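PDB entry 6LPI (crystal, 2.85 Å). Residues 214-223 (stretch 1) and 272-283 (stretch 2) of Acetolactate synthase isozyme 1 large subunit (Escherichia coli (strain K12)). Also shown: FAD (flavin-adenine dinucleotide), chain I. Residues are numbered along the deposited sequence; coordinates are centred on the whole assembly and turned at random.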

ATOM      1  N   PRO B 214      19.313   9.549  18.845  1.00 51.48           N
ATOM      2  CA  PRO B 214      18.555   9.423  17.600  1.00 56.16           C
ATOM      3  C   PRO B 214      17.901   8.058  17.463  1.00 57.11           C
ATOM      4  O   PRO B 214      18.366   7.044  17.990  1.00 59.43           O
ATOM      5  CB  PRO B 214      19.636   9.609  16.527  1.00 59.53           C
ATOM      6  CG  PRO B 214      20.841   8.966  17.150  1.00 62.86           C
ATOM      7  CD  PRO B 214      20.733   9.215  18.653  1.00 57.60           C
ATOM      8  N   VAL B 215      16.789   8.054  16.733  1.00 42.67           N
ATOM      9  CA  VAL B 215      16.140   6.822  16.323  1.00 44.95           C
ATOM     10  C   VAL B 215      15.865   6.932  14.840  1.00 49.74           C
ATOM     11  O   VAL B 215      15.632   8.029  14.311  1.00 42.11           O
ATOM     12  CB  VAL B 215      14.835   6.498  17.083  1.00 35.85           C
ATOM     13  CG1 VAL B 215      14.971   6.768  18.566  1.00 37.00           C
ATOM     14  CG2 VAL B 215      13.669   7.199  16.450  1.00 42.70           C
ATOM     15  N   LEU B 216      15.979   5.800  14.162  1.00 55.48           N
ATOM     16  CA  LEU B 216      15.724   5.699  12.736  1.00 51.05           C
ATOM     17  C   LEU B 216      14.345   5.072  12.571  1.00 43.88           C
ATOM     18  O   LEU B 216      14.064   4.018  13.140  1.00 46.25           O
ATOM     19  CB  LEU B 216      16.837   4.895  12.055  1.00 47.56           C
ATOM     20  CG  LEU B 216      16.759   4.428  10.614  1.00 51.69           C
ATOM     21  CD1 LEU B 216      16.826   5.620   9.701  1.00 49.42           C
ATOM     22  CD2 LEU B 216      17.937   3.534  10.319  1.00 56.83           C
ATOM     23  N   TYR B 217      13.467   5.777  11.909  1.00 33.11           N
ATOM     24  CA  TYR B 217      12.059   5.428  11.797  1.00 32.26           C
ATOM     25  C   TYR B 217      11.797   5.055  10.334  1.00 39.98           C
ATOM     26  O   TYR B 217      11.741   5.919   9.458  1.00 41.58           O
ATOM     27  CB  TYR B 217      11.241   6.609  12.326  1.00 30.98           C
ATOM     28  CG  TYR B 217       9.765   6.675  12.035  1.00 35.26           C
ATOM     29  CD1 TYR B 217       9.036   5.568  11.633  1.00 30.36           C
ATOM     30  CD2 TYR B 217       9.107   7.878  12.141  1.00 43.83           C
ATOM     31  CE1 TYR B 217       7.699   5.666  11.364  1.00 35.16           C
ATOM     32  CE2 TYR B 217       7.774   7.988  11.865  1.00 45.93           C
ATOM     33  CZ  TYR B 217       7.072   6.881  11.481  1.00 41.06           C
ATOM     34  OH  TYR B 217       5.734   7.005  11.212  1.00 45.43           O
ATOM     35  N   LEU B 218      11.653   3.761  10.075  1.00 46.68           N
ATOM     36  CA  LEU B 218      11.491   3.225   8.729  1.00 46.59           C
ATOM     37  C   LEU B 218      10.041   2.946   8.381  1.00 42.94           C
ATOM     38  O   LEU B 218       9.270   2.462   9.217  1.00 46.82           O
ATOM     39  CB  LEU B 218      12.297   1.942   8.555  1.00 49.70           C
ATOM     40  CG  LEU B 218      13.722   2.096   9.008  1.00 50.92           C
ATOM     41  CD1 LEU B 218      14.474   0.778   8.715  1.00 60.37           C
ATOM     42  CD2 LEU B 218      14.272   3.277   8.210  1.00 36.38           C
ATOM     43  N   GLY B 219       9.693   3.254   7.126  1.00 39.97           N
ATOM     44  CA  GLY B 219       8.379   2.985   6.584  1.00 38.03           C
ATOM     45  C   GLY B 219       8.460   2.169   5.305  1.00 37.45           C
ATOM     46  O   GLY B 219       9.537   1.763   4.864  1.00 38.45           O
ATOM     47  N   GLY B 220       7.285   1.931   4.724  1.00 35.99           N
ATOM     48  CA  GLY B 220       7.190   1.097   3.541  1.00 36.99           C
ATOM     49  C   GLY B 220       7.908   1.633   2.319  1.00 35.98           C
ATOM     50  O   GLY B 220       7.969   0.937   1.302  1.00 46.54           O
ATOM     51  N   GLY B 221       8.407   2.852   2.369  1.00 36.28           N
ATOM     52  CA  GLY B 221       9.087   3.424   1.225  1.00 42.03           C
ATOM     53  C   GLY B 221      10.547   3.106   1.076  1.00 50.04           C
ATOM     54  O   GLY B 221      11.128   3.422   0.034  1.00 54.90           O
ATOM     55  N   VAL B 222      11.167   2.521   2.099  1.00 49.87           N
ATOM     56  CA  VAL B 222      12.582   2.162   2.060  1.00 50.04           C
ATOM     57  C   VAL B 222      12.773   0.761   1.483  1.00 47.73           C
ATOM     58  O   VAL B 222      13.882   0.217   1.524  1.00 42.47           O
ATOM     59  CB  VAL B 222      13.196   2.227   3.459  1.00 49.39           C
ATOM     60  CG1 VAL B 222      13.035   3.617   4.025  1.00 56.48           C
ATOM     61  CG2 VAL B 222      12.551   1.160   4.336  1.00 41.17           C
ATOM     62  N   ILE B 223      11.687   0.163   0.976  1.00 40.82           N
ATOM     63  CA  ILE B 223      11.632  -1.275   0.729  1.00 42.76           C
ATOM     64  C   ILE B 223      12.663  -1.745  -0.292  1.00 45.35           C
ATOM     65  O   ILE B 223      13.123  -2.885  -0.216  1.00 50.39           O
ATOM     66  CB  ILE B 223      10.206  -1.661   0.305  1.00 58.11           C
ATOM     67  CG1 ILE B 223      10.003  -3.161   0.470  1.00 63.29           C
ATOM     68  CG2 ILE B 223       9.939  -1.191  -1.121  1.00 65.46           C
ATOM     69  CD1 ILE B 223       9.855  -3.566   1.914  1.00 69.78           C
ATOM     70  N   ILE B 272      10.582   4.377  24.333  1.00 56.01           N
ATOM     71  CA  ILE B 272      11.918   4.790  23.926  1.00 51.97           C
ATOM     72  C   ILE B 272      11.851   5.961  22.962  1.00 54.32           C
ATOM     73  O   ILE B 272      12.678   6.874  23.031  1.00 53.77           O
ATOM     74  CB  ILE B 272      12.685   3.609  23.310  1.00 56.13           C
ATOM     75  CG1 ILE B 272      13.199   2.690  24.423  1.00 70.66           C
ATOM     76  CG2 ILE B 272      13.822   4.128  22.398  1.00 46.35           C
ATOM     77  CD1 ILE B 272      13.529   1.270  23.972  1.00 73.66           C
ATOM     78  N   LEU B 273      10.867   5.959  22.050  1.00 55.71           N
ATOM     79  CA  LEU B 273      10.783   7.039  21.068  1.00 50.02           C
ATOM     80  C   LEU B 273      10.576   8.396  21.730  1.00 56.20           C
ATOM     81  O   LEU B 273      11.102   9.411  21.254  1.00 52.82           O
ATOM     82  CB  LEU B 273       9.671   6.746  20.068  1.00 44.19           C
ATOM     83  CG  LEU B 273      10.105   5.787  18.954  1.00 56.97           C
ATOM     84  CD1 LEU B 273       8.966   4.939  18.453  1.00 59.78           C
ATOM     85  CD2 LEU B 273      10.659   6.567  17.800  1.00 62.11           C
ATOM     86  N   GLN B 274       9.858   8.422  22.854  1.00 58.82           N
ATOM     87  CA  GLN B 274       9.611   9.655  23.590  1.00 47.73           C
ATOM     88  C   GLN B 274      10.874  10.224  24.220  1.00 47.33           C
ATOM     89  O   GLN B 274      10.875  11.389  24.630  1.00 50.07           O
ATOM     90  CB  GLN B 274       8.538   9.390  24.653  1.00 50.62           C
ATOM     91  CG  GLN B 274       7.186   9.094  24.053  1.00 53.42           C
ATOM     92  CD  GLN B 274       6.499  10.363  23.597  1.00 56.87           C
ATOM     93  OE1 GLN B 274       6.353  10.626  22.401  1.00 57.22           O
ATOM     94  NE2 GLN B 274       6.017  11.131  24.558  1.00 59.37           N
ATOM     95  N   GLU B 275      11.925   9.422  24.328  1.00 53.38           N
ATOM     96  CA  GLU B 275      13.241   9.862  24.769  1.00 52.88           C
ATOM     97  C   GLU B 275      14.099  10.399  23.626  1.00 45.73           C
ATOM     98  O   GLU B 275      15.146  10.998  23.886  1.00 50.16           O
ATOM     99  CB  GLU B 275      13.996   8.701  25.442  1.00 52.99           C
ATOM    100  CG  GLU B 275      13.266   7.963  26.548  1.00 60.59           C
ATOM    101  CD  GLU B 275      13.195   8.731  27.845  1.00 75.66           C
ATOM    102  OE1 GLU B 275      12.446   8.293  28.749  1.00 81.84           O
ATOM    103  OE2 GLU B 275      13.935   9.722  27.996  1.00 83.63           O
ATOM    104  N   ALA B 276      13.697  10.197  22.376  1.00 37.79           N
ATOM    105  CA  ALA B 276      14.526  10.638  21.260  1.00 52.85           C
ATOM    106  C   ALA B 276      14.630  12.163  21.174  1.00 61.13           C
ATOM    107  O   ALA B 276      13.654  12.884  21.411  1.00 60.44           O
ATOM    108  CB  ALA B 276      13.965  10.098  19.951  1.00 52.78           C
ATOM    109  N   ASP B 277      15.837  12.655  20.852  1.00 60.29           N
ATOM    110  CA  ASP B 277      16.044  14.065  20.532  1.00 51.86           C
ATOM    111  C   ASP B 277      16.147  14.341  19.036  1.00 47.93           C
ATOM    112  O   ASP B 277      16.144  15.508  18.641  1.00 56.96           O
ATOM    113  CB  ASP B 277      17.289  14.621  21.253  1.00 56.88           C
ATOM    114  CG  ASP B 277      18.618  14.021  20.752  1.00 56.16           C
ATOM    115  OD1 ASP B 277      18.607  13.059  19.960  1.00 48.83           O
ATOM    116  OD2 ASP B 277      19.690  14.536  21.168  1.00 56.74           O
ATOM    117  N   LEU B 278      16.227  13.310  18.201  1.00 46.60           N
ATOM    118  CA  LEU B 278      16.157  13.467  16.754  1.00 49.99           C
ATOM    119  C   LEU B 278      15.668  12.169  16.138  1.00 47.96           C
ATOM    120  O   LEU B 278      16.175  11.100  16.484  1.00 52.69           O
ATOM    121  CB  LEU B 278      17.527  13.805  16.163  1.00 48.84           C
ATOM    122  CG  LEU B 278      17.622  13.673  14.649  1.00 44.07           C
ATOM    123  CD1 LEU B 278      17.191  14.984  13.986  1.00 46.15           C
ATOM    124  CD2 LEU B 278      19.037  13.276  14.280  1.00 44.34           C
ATOM    125  N   LEU B 279      14.674  12.236  15.265  1.00 44.25           N
ATOM    126  CA  LEU B 279      14.253  11.040  14.551  1.00 48.60           C
ATOM    127  C   LEU B 279      14.455  11.247  13.059  1.00 47.38           C
ATOM    128  O   LEU B 279      14.170  12.326  12.522  1.00 50.71           O
ATOM    129  CB  LEU B 279      12.837  10.549  14.889  1.00 40.87           C
ATOM    130  CG  LEU B 279      11.515  11.216  15.084  1.00 46.21           C
ATOM    131  CD1 LEU B 279      10.938  11.424  13.753  1.00 58.40           C
ATOM    132  CD2 LEU B 279      10.646  10.272  15.862  1.00 46.25           C
ATOM    133  N   ILE B 280      15.044  10.233  12.434  1.00 44.68           N
ATOM    134  CA  ILE B 280      15.332  10.174  11.007  1.00 44.34           C
ATOM    135  C   ILE B 280      14.245   9.346  10.345  1.00 40.13           C
ATOM    136  O   ILE B 280      14.173   8.131  10.535  1.00 41.66           O
ATOM    137  CB  ILE B 280      16.706   9.552  10.735  1.00 50.07           C
ATOM    138  CG1 ILE B 280      17.780  10.126  11.670  1.00 53.44           C
ATOM    139  CG2 ILE B 280      17.029   9.621   9.264  1.00 46.83           C
ATOM    140  CD1 ILE B 280      18.180   9.201  12.769  1.00 54.85           C
ATOM    141  N   VAL B 281      13.356   9.996   9.620  1.00 42.75           N
ATOM    142  CA  VAL B 281      12.178   9.338   9.082  1.00 47.24           C
ATOM    143  C   VAL B 281      12.421   9.094   7.596  1.00 52.55           C
ATOM    144  O   VAL B 281      12.489  10.039   6.800  1.00 55.16           O
ATOM    145  CB  VAL B 281      10.923  10.184   9.311  1.00 38.77           C
ATOM    146  CG1 VAL B 281       9.674   9.375   8.989  1.00 37.80           C
ATOM    147  CG2 VAL B 281      10.922  10.696  10.714  1.00 28.37           C
ATOM    148  N   LEU B 282      12.548   7.826   7.218  1.00 43.09           N
ATOM    149  CA  LEU B 282      12.726   7.447   5.829  1.00 36.10           C
ATOM    150  C   LEU B 282      11.546   6.596   5.415  1.00 41.66           C
ATOM    151  O   LEU B 282      11.285   5.563   6.034  1.00 51.67           O
ATOM    152  CB  LEU B 282      14.022   6.686   5.622  1.00 33.75           C
ATOM    153  CG  LEU B 282      15.213   7.321   6.306  1.00 41.90           C
ATOM    154  CD1 LEU B 282      16.444   6.436   6.181  1.00 46.88           C
ATOM    155  CD2 LEU B 282      15.445   8.661   5.651  1.00 47.96           C
ATOM    156  N   GLY B 283      10.833   7.033   4.383  1.00 44.59           N
ATOM    157  CA  GLY B 283       9.767   6.232   3.818  1.00 46.38           C
ATOM    158  C   GLY B 283       8.548   6.047   4.693  1.00 48.00           C
ATOM    159  O   GLY B 283       7.724   5.190   4.382  1.00 45.77           O
TER
HETATM  160  PA  FAD I 601       3.369   3.569   3.739  1.00 49.30           P
HETATM  161  O1A FAD I 601       3.742   2.140   3.664  1.00 61.06           O
HETATM  162  O2A FAD I 601       2.101   3.986   3.040  1.00 42.99           O
HETATM  163  O5B FAD I 601       4.662   4.259   3.149  1.00 31.13           O
HETATM  164  C5B FAD I 601       4.620   5.026   1.930  1.00 26.37           C
HETATM  165  C4B FAD I 601       5.459   6.257   2.146  1.00 39.26           C
HETATM  166  O4B FAD I 601       6.806   6.044   1.646  1.00 39.34           O
HETATM  167  C3B FAD I 601       4.949   7.505   1.432  1.00 42.90           C
HETATM  168  O3B FAD I 601       5.190   8.636   2.270  1.00 35.96           O
HETATM  169  C2B FAD I 601       5.764   7.477   0.134  1.00 37.87           C
HETATM  170  O2B FAD I 601       5.864   8.728  -0.529  1.00 36.12           O
HETATM  171  C1B FAD I 601       7.111   7.051   0.701  1.00 39.37           C
HETATM  172  N9A FAD I 601       8.053   6.515  -0.267  1.00 48.78           N
HETATM  173  C8A FAD I 601       7.854   5.491  -1.154  1.00 51.45           C
HETATM  174  N7A FAD I 601       8.905   5.213  -1.894  1.00 49.01           N
HETATM  175  C5A FAD I 601       9.861   6.118  -1.460  1.00 52.96           C
HETATM  176  C6A FAD I 601      11.195   6.355  -1.849  1.00 54.22           C
HETATM  177  N6A FAD I 601      11.825   5.666  -2.804  1.00 59.58           N
HETATM  178  N1A FAD I 601      11.866   7.347  -1.223  1.00 45.10           N
HETATM  179  C2A FAD I 601      11.241   8.047  -0.272  1.00 43.71           C
HETATM  180  N3A FAD I 601       9.994   7.911   0.183  1.00 52.35           N
HETATM  181  C4A FAD I 601       9.349   6.928  -0.459  1.00 55.12           C
HETATM  182  N1  FAD I 601       1.157   0.645  11.622  1.00 39.84           N
HETATM  183  C2  FAD I 601       2.106   0.920  12.561  1.00 36.53           C
HETATM  184  O2  FAD I 601       3.124   1.536  12.272  1.00 41.56           O
HETATM  185  N3  FAD I 601       1.936   0.490  13.865  1.00 35.36           N
HETATM  186  C4  FAD I 601       0.858  -0.223  14.348  1.00 39.11           C
HETATM  187  O4  FAD I 601       0.821  -0.555  15.530  1.00 40.82           O
HETATM  188  C4X FAD I 601      -0.155  -0.502  13.342  1.00 41.19           C
HETATM  189  N5  FAD I 601      -1.224  -1.180  13.704  1.00 39.88           N
HETATM  190  C5X FAD I 601      -2.177  -1.457  12.732  1.00 41.61           C
HETATM  191  C6  FAD I 601      -3.315  -2.184  13.088  1.00 36.33           C
HETATM  192  C7  FAD I 601      -4.290  -2.496  12.141  1.00 42.11           C
HETATM  193  C7M FAD I 601      -5.514  -3.266  12.558  1.00 37.82           C
HETATM  194  C8  FAD I 601      -4.129  -2.070  10.812  1.00 43.90           C
HETATM  195  C8M FAD I 601      -5.177  -2.378   9.768  1.00 36.76           C
HETATM  196  C9  FAD I 601      -2.996  -1.344  10.455  1.00 44.62           C
HETATM  197  C9A FAD I 601      -2.028  -1.028  11.402  1.00 45.54           C
HETATM  198  N10 FAD I 601      -0.869  -0.297  11.065  1.00 50.46           N
HETATM  199  C10 FAD I 601       0.087  -0.020  12.006  1.00 47.09           C
HETATM  200  C1' FAD I 601      -0.646   0.171   9.697  1.00 40.07           C
HETATM  201  C2' FAD I 601      -1.038   1.628   9.504  1.00 32.26           C
HETATM  202  O2' FAD I 601      -2.440   1.732   9.259  1.00 36.00           O
HETATM  203  C3' FAD I 601      -0.290   2.197   8.299  1.00 34.51           C
HETATM  204  O3' FAD I 601      -0.567   1.404   7.149  1.00 46.66           O
HETATM  205  C4' FAD I 601       1.222   2.277   8.475  1.00 32.91           C
HETATM  206  O4' FAD I 601       1.507   2.636   9.822  1.00 42.92           O
HETATM  207  C5' FAD I 601       1.855   3.278   7.539  1.00 37.02           C
HETATM  208  O5' FAD I 601       3.260   2.993   7.425  1.00 46.27           O
HETATM  209  P   FAD I 601       4.161   3.823   6.468  1.00 90.95           P
HETATM  210  O1P FAD I 601       4.423   5.189   7.103  1.00 83.80           O
HETATM  211  O2P FAD I 601       5.228   3.068   6.107  1.00 44.72           O
HETATM  212  O3P FAD I 601       3.217   4.023   5.251  1.00 61.25           O

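Strands 214-218 and 278-282 run side by side in parallel: their N-to-C directions differ by 20° and their axes approach to 4.7 Å. The register is one to one, with V215 opposite L279 and Y217 opposite V281, and together the two stretches bury 731 Å².

P214 makes no hydrogen bond to stretch 2; its CB lies 4.1 Å from I280 CD1, and its CA makes a CA-H...O contact with L278 O (3.1 Å). The first bond of the ladder is V215 N to L278 O (3.1 Å, 155°). I280 N answers by donating to V215 O (3.0 Å, 170°). The V215 side chain, on the other face, is wedged among aliphatic groups, its CG2 3.4 Å from L273 CD2 and its CG1 3.7 Å from A276 CB. L273 and A276 bound a type I turn, closed by A276 N donating to L273 O (2.9 Å).

L216 shares a face with I280 and L282, and its CD1 reaches L282 CD1 at 3.6 Å. Y217 continues the alternation: its N donates to I280 O (2.8 Å, 174°, nearly linear), while its O accepts from L282 N (3.1 Å, 158°). Its ring packs against the neighbouring strand, with Y217 CD2 3.5 Å from V281 CG1 and L279 CD1 lying at the ring edge. L218 adds little side-chain contact.

Beyond the strand, G219 N still donates to L282 O (3.0 Å, 144°), and G221 N donates to G283 O (3.2 Å, 154°). Glycine permits this closeness: an ideal CB on G219 would sit 2.1 Å from G283 O, and one on G221 would sit 3.0 Å from G283 CA. G283 itself has a positive phi of 69°. Between them, G220 N turns to the cofactor, donating to FAD O2P (2.7 Å, 167°). V222 then packs back over the strand end, its CG1 3.6 Å from L282 CB, whereas I223 makes no contact.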